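Local structure of uncharacterized protein (Streptococcus thermophilus, 2QZI) at residues V29-F41 / E63-I76. The protein is of unknown function, a small cytosolic protein of the DUF1827 family in which helices pack on an antiparallel sheet and sodium ions are bound. Numbering follows the deposited sequence. Where two conformers were deposited one is given.
Sequences VETYSAGNTDVVF and ELEVIREFFLKRKI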
loop_
_atom_site.group_PDB
_atom_site.type_symbol
_atom_site.label_atom_id
_atom_site.label_comp_id
_atom_site.label_asym_id
_atom_site.label_seq_id
_atom_site.Cartn_x
_atom_site.Cartn_y
_atom_site.Cartn_z
ATOM N N VAL A 29 3.416 -4.090 8.393
ATOM C CA VAL A 29 3.178 -2.700 8.073
ATOM C C VAL A 29 4.471 -2.068 7.597
ATOM O O VAL A 29 5.497 -2.068 8.303
ATOM C CB VAL A 29 2.677 -1.858 9.272
ATOM C CG1 VAL A 29 2.362 -0.387 8.806
ATOM C CG2 VAL A 29 1.435 -2.479 9.997
ATOM N N GLU A 30 4.427 -1.520 6.395
ATOM C CA GLU A 30 5.591 -0.833 5.857
ATOM C C GLU A 30 5.181 0.479 5.233
ATOM O O GLU A 30 4.042 0.611 4.777
ATOM C CB GLU A 30 6.227 -1.708 4.812
ATOM C CG GLU A 30 6.470 -3.081 5.326
ATOM C CD GLU A 30 7.470 -3.831 4.511
ATOM O OE1 GLU A 30 7.486 -3.683 3.273
ATOM O OE2 GLU A 30 8.212 -4.621 5.119
ATOM N N THR A 31 6.071 1.454 5.265
ATOM C CA THR A 31 5.796 2.730 4.601
ATOM C C THR A 31 6.824 3.035 3.514
ATOM O O THR A 31 7.939 2.617 3.597
ATOM C CB THR A 31 5.785 3.914 5.575
ATOM O OG1 THR A 31 6.990 3.920 6.261
ATOM C CG2 THR A 31 4.649 3.826 6.611
ATOM N N TYR A 32 6.387 3.715 2.444
ATOM C CA TYR A 32 7.269 4.093 1.324
ATOM C C TYR A 32 6.903 5.487 0.813
ATOM O O TYR A 32 5.728 5.887 0.828
ATOM C CB TYR A 32 7.079 3.156 0.129
ATOM C CG TYR A 32 7.479 1.730 0.369
ATOM C CD1 TYR A 32 8.613 1.207 -0.227
ATOM C CD2 TYR A 32 6.683 0.871 1.195
ATOM C CE1 TYR A 32 8.980 -0.100 -0.011
ATOM C CE2 TYR A 32 7.082 -0.448 1.439
ATOM C CZ TYR A 32 8.211 -0.918 0.799
ATOM O OH TYR A 32 8.621 -2.218 1.008
ATOM N N SER A 33 7.931 6.197 0.353
ATOM C CA SER A 33 7.832 7.360 -0.494
ATOM C C SER A 33 7.868 6.983 -1.979
ATOM O O SER A 33 8.515 6.023 -2.393
ATOM C CB SER A 33 9.070 8.242 -0.263
ATOM O OG SER A 33 8.753 9.121 0.799
ATOM N N ALA A 34 7.158 7.760 -2.778
ATOM C CA ALA A 34 7.200 7.708 -4.215
ATOM C C ALA A 34 7.276 9.210 -4.585
ATOM O O ALA A 34 6.299 9.818 -4.953
ATOM C CB ALA A 34 5.923 6.997 -4.719
ATOM N N GLY A 35 8.446 9.817 -4.407
ATOM C CA GLY A 35 8.598 11.281 -4.539
ATOM C C GLY A 35 7.897 11.936 -3.355
ATOM O O GLY A 35 8.231 11.633 -2.220
ATOM N N ASN A 36 6.911 12.800 -3.599
ATOM C CA ASN A 36 6.134 13.388 -2.492
ATOM C C ASN A 36 4.803 12.670 -2.160
ATOM O O ASN A 36 4.077 13.061 -1.249
ATOM C CB ASN A 36 5.962 14.911 -2.622
ATOM C CG ASN A 36 5.485 15.362 -4.016
ATOM O OD1 ASN A 36 4.704 14.700 -4.690
ATOM N ND2 ASN A 36 5.954 16.528 -4.424
ATOM N N THR A 37 4.543 11.598 -2.895
ATOM C CA THR A 37 3.492 10.653 -2.609
ATOM C C THR A 37 3.897 9.660 -1.514
ATOM O O THR A 37 5.042 9.116 -1.499
ATOM C CB THR A 37 3.067 9.929 -3.927
ATOM O OG1 THR A 37 2.463 10.876 -4.813
ATOM C CG2 THR A 37 2.045 8.864 -3.681
ATOM N N ASP A 38 2.959 9.411 -0.588
ATOM C CA ASP A 38 3.228 8.490 0.518
ATOM C C ASP A 38 2.421 7.210 0.385
ATOM O O ASP A 38 1.272 7.249 0.027
ATOM C CB ASP A 38 2.814 9.063 1.861
ATOM C CG ASP A 38 3.346 10.402 2.118
ATOM O OD1 ASP A 38 4.583 10.553 2.149
ATOM O OD2 ASP A 38 2.480 11.327 2.254
ATOM N N VAL A 39 3.044 6.091 0.745
ATOM C CA VAL A 39 2.447 4.789 0.583
ATOM C C VAL A 39 2.600 4.108 1.927
ATOM O O VAL A 39 3.635 4.257 2.601
ATOM C CB VAL A 39 3.117 3.976 -0.581
ATOM C CG1 VAL A 39 2.431 2.665 -0.826
ATOM C CG2 VAL A 39 3.099 4.783 -1.894
ATOM N N VAL A 40 1.505 3.492 2.320
ATOM C CA VAL A 40 1.429 2.560 3.466
ATOM C C VAL A 40 1.032 1.208 2.923
ATOM O O VAL A 40 0.111 1.115 2.178
ATOM C CB VAL A 40 0.455 3.034 4.595
ATOM C CG1 VAL A 40 0.528 2.051 5.770
ATOM C CG2 VAL A 40 0.954 4.424 5.109
ATOM N N PHE A 41 1.821 0.184 3.235
ATOM C CA PHE A 41 1.554 -1.187 2.765
ATOM C C PHE A 41 1.394 -2.108 3.972
ATOM O O PHE A 41 2.277 -2.146 4.820
ATOM C CB PHE A 41 2.782 -1.646 1.984
ATOM C CG PHE A 41 2.740 -3.084 1.529
ATOM C CD1 PHE A 41 1.679 -3.559 0.736
ATOM C CD2 PHE A 41 3.759 -3.971 1.878
ATOM C CE1 PHE A 41 1.660 -4.881 0.314
ATOM C CE2 PHE A 41 3.725 -5.336 1.484
ATOM C CZ PHE A 41 2.664 -5.780 0.705
ATOM N N GLU A 63 1.264 7.165 -11.805
ATOM C CA GLU A 63 1.779 6.963 -10.480
ATOM C C GLU A 63 1.122 5.776 -9.772
ATOM O O GLU A 63 1.824 4.939 -9.178
ATOM C CB GLU A 63 1.460 8.219 -9.711
ATOM C CG GLU A 63 2.353 8.538 -8.588
ATOM C CD GLU A 63 2.110 9.931 -8.097
ATOM O OE1 GLU A 63 2.891 10.406 -7.257
ATOM O OE2 GLU A 63 1.142 10.577 -8.549
ATOM N N LEU A 64 -0.216 5.709 -9.826
ATOM C CA LEU A 64 -0.959 4.653 -9.197
ATOM C C LEU A 64 -0.480 3.351 -9.795
ATOM O O LEU A 64 -0.250 2.402 -9.074
ATOM C CB LEU A 64 -2.461 4.785 -9.516
ATOM C CG LEU A 64 -3.568 4.199 -8.633
ATOM C CD1 LEU A 64 -4.815 3.741 -9.439
ATOM C CD2 LEU A 64 -3.142 3.089 -7.767
ATOM N N GLU A 65 -0.365 3.318 -11.125
ATOM C CA GLU A 65 -0.031 2.100 -11.888
ATOM C C GLU A 65 1.388 1.574 -11.591
ATOM O O GLU A 65 1.589 0.360 -11.406
ATOM C CB GLU A 65 -0.232 2.348 -13.392
ATOM C CG GLU A 65 -1.667 1.999 -13.962
ATOM C CD GLU A 65 -2.877 2.142 -12.963
ATOM O OE1 GLU A 65 -3.520 3.246 -12.953
ATOM O OE2 GLU A 65 -3.194 1.140 -12.235
ATOM N N VAL A 66 2.345 2.490 -11.512
ATOM C CA VAL A 66 3.715 2.185 -11.135
ATOM C C VAL A 66 3.783 1.649 -9.698
ATOM O O VAL A 66 4.500 0.694 -9.410
ATOM C CB VAL A 66 4.628 3.417 -11.352
ATOM C CG1 VAL A 66 5.990 3.263 -10.682
ATOM C CG2 VAL A 66 4.811 3.686 -12.849
ATOM N N ILE A 67 2.996 2.227 -8.800
ATOM C CA ILE A 67 3.067 1.827 -7.388
ATOM C C ILE A 67 2.452 0.456 -7.197
ATOM O O ILE A 67 2.982 -0.401 -6.460
ATOM C CB ILE A 67 2.401 2.866 -6.450
ATOM C CG1 ILE A 67 3.314 4.164 -6.360
ATOM C CG2 ILE A 67 2.237 2.286 -5.037
ATOM C CD1 ILE A 67 2.511 5.344 -5.861
ATOM N N ARG A 68 1.351 0.269 -7.894
ATOM C CA ARG A 68 0.617 -0.984 -7.792
ATOM C C ARG A 68 1.459 -2.105 -8.374
ATOM O O ARG A 68 1.519 -3.184 -7.767
ATOM C CB ARG A 68 -0.747 -0.922 -8.497
ATOM C CG ARG A 68 -1.573 -2.196 -8.272
ATOM C CD ARG A 68 -2.718 -2.382 -9.307
ATOM N NE ARG A 68 -4.017 -1.973 -8.798
ATOM C CZ ARG A 68 -4.779 -0.980 -9.288
ATOM N NH1 ARG A 68 -5.955 -0.733 -8.721
ATOM N NH2 ARG A 68 -4.358 -0.223 -10.320
ATOM N N GLU A 69 2.106 -1.863 -9.528
ATOM C CA GLU A 69 2.827 -2.937 -10.172
ATOM C C GLU A 69 4.142 -3.254 -9.418
ATOM O O GLU A 69 4.615 -4.399 -9.482
ATOM C CB GLU A 69 3.066 -2.646 -11.661
ATOM C CG GLU A 69 1.793 -2.818 -12.570
ATOM C CD GLU A 69 1.098 -4.231 -12.484
ATOM O OE1 GLU A 69 -0.171 -4.289 -12.327
ATOM O OE2 GLU A 69 1.822 -5.267 -12.560
ATOM N N PHE A 70 4.715 -2.263 -8.719
ATOM C CA PHE A 70 5.856 -2.475 -7.825
ATOM C C PHE A 70 5.511 -3.439 -6.687
ATOM O O PHE A 70 6.243 -4.375 -6.419
ATOM C CB PHE A 70 6.339 -1.146 -7.226
ATOM C CG PHE A 70 7.542 -1.298 -6.267
ATOM C CD1 PHE A 70 8.849 -1.303 -6.752
ATOM C CD2 PHE A 70 7.335 -1.442 -4.895
ATOM C CE1 PHE A 70 9.956 -1.442 -5.847
ATOM C CE2 PHE A 70 8.395 -1.629 -3.992
ATOM C CZ PHE A 70 9.731 -1.609 -4.470
ATOM N N PHE A 71 4.373 -3.237 -6.031
ATOM C CA PHE A 71 3.961 -4.127 -4.915
ATOM C C PHE A 71 3.627 -5.518 -5.396
ATOM O O PHE A 71 4.042 -6.506 -4.792
ATOM C CB PHE A 71 2.909 -3.476 -4.001
ATOM C CG PHE A 71 3.517 -2.441 -3.112
ATOM C CD1 PHE A 71 4.073 -2.787 -1.867
ATOM C CD2 PHE A 71 3.631 -1.131 -3.557
ATOM C CE1 PHE A 71 4.759 -1.789 -1.084
ATOM C CE2 PHE A 71 4.326 -0.149 -2.788
ATOM C CZ PHE A 71 4.872 -0.481 -1.550
ATOM N N LEU A 72 2.965 -5.584 -6.537
ATOM C CA LEU A 72 2.544 -6.859 -7.108
ATOM C C LEU A 72 3.753 -7.662 -7.526
ATOM O O LEU A 72 3.770 -8.875 -7.459
ATOM C CB LEU A 72 1.604 -6.636 -8.306
ATOM C CG LEU A 72 0.161 -6.359 -7.892
ATOM C CD1 LEU A 72 -0.675 -5.958 -9.103
ATOM C CD2 LEU A 72 -0.493 -7.600 -7.136
ATOM N N LYS A 73 4.773 -6.989 -7.978
ATOM C CA LYS A 73 5.939 -7.677 -8.460
ATOM C C LYS A 73 6.838 -8.076 -7.303
ATOM O O LYS A 73 7.475 -9.129 -7.352
ATOM C CB LYS A 73 6.701 -6.789 -9.462
ATOM C CG LYS A 73 7.857 -7.462 -10.148
ATOM C CD LYS A 73 8.640 -6.438 -10.959
ATOM C CE LYS A 73 9.837 -7.072 -11.692
ATOM N NZ LYS A 73 9.437 -8.295 -12.453
ATOM N N ARG A 74 6.905 -7.241 -6.272
ATOM C CA ARG A 74 7.967 -7.356 -5.273
ATOM C C ARG A 74 7.502 -7.833 -3.871
ATOM O O ARG A 74 8.284 -8.454 -3.129
ATOM C CB ARG A 74 8.758 -6.040 -5.170
ATOM C CG ARG A 74 9.374 -5.585 -6.470
ATOM C CD ARG A 74 10.768 -6.172 -6.574
ATOM N NE ARG A 74 11.192 -6.485 -7.938
ATOM C CZ ARG A 74 12.345 -6.074 -8.479
ATOM N NH1 ARG A 74 13.207 -5.325 -7.767
ATOM N NH2 ARG A 74 12.654 -6.420 -9.730
ATOM N N LYS A 75 6.251 -7.561 -3.512
ATOM C CA LYS A 75 5.869 -7.568 -2.108
ATOM C C LYS A 75 4.725 -8.481 -1.828
ATOM O O LYS A 75 4.594 -8.945 -0.716
ATOM C CB LYS A 75 5.545 -6.142 -1.644
ATOM C CG LYS A 75 6.754 -5.169 -1.817
ATOM C CD LYS A 75 7.768 -5.281 -0.743
ATOM C CE LYS A 75 9.008 -4.490 -1.189
ATOM N NZ LYS A 75 10.006 -4.248 -0.122
ATOM N N ILE A 76 3.903 -8.763 -2.843
ATOM C CA ILE A 76 2.680 -9.441 -2.669
ATOM C C ILE A 76 2.770 -10.877 -3.228
ATOM O O ILE A 76 3.302 -11.095 -4.295
ATOM C CB ILE A 76 1.571 -8.620 -3.346
ATOM C CG1 ILE A 76 1.224 -7.364 -2.515
ATOM C CG2 ILE A 76 0.375 -9.459 -3.572
ATOM C CD1 ILE A 76 0.228 -6.394 -3.171
#
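Phe71 pushes the edge of its ring, at CZ and CE1, over one face of Tyr32, an edge-to-face pair with planes at 88° and CZ 3.6 Å from Tyr32 CD2. Phe71 and Phe41 run past one another from opposing backbones; the CD1–CE1 side of Phe71 sits over one face of Phe41, toward the rim, with the planes inclined at 41°, and Phe71 CE1 comes 3.5 Å from Phe41 CG. Phe41 is carried there by its first torsion, which sets CG opposite the backbone N and sends the ring toward the residues that follow the helix, where Lys75 CB lies 3.7 Å from Phe41 CE2 and Ile76 CG1 meets Phe41 CE1 at 3.8 Å. Three rings thus form an aromatic cluster between hairpin and helix. Val39 extends it with a split contact: CG1 touches Phe71 CE2, while CG2 meets Ile67 CD1 at 4.0 Å; Ile67 CD1 also touches Ala34 CB.

Polar bonds border this apolar layer at two places. Lys75, bent at chi2, brings NZ near the plane of the tyrosine ring to donate to Tyr32 OH (2.7 Å); the hydroxyl in turn donates to Glu30 OE1, linking ammonium to carboxylate, whose opposite charges, Lys75 NZ and Glu30 OE1 4.3 Å apart, are too far for a salt bridge but probably still favour each other. Near the hairpin turn, Thr37 OG1 donates to Glu63 OE1 (2.5 Å) from well above the carboxylate plane, while Arg57 (salt bridge) and Lys60 N hold OE2.

Helix 61-74 packs on one sheet face, at 31° to strand 37-41, between strand 6-8, beside Tyr32 and Phe70, and strand 47-53, touching Ile67 and Phe71.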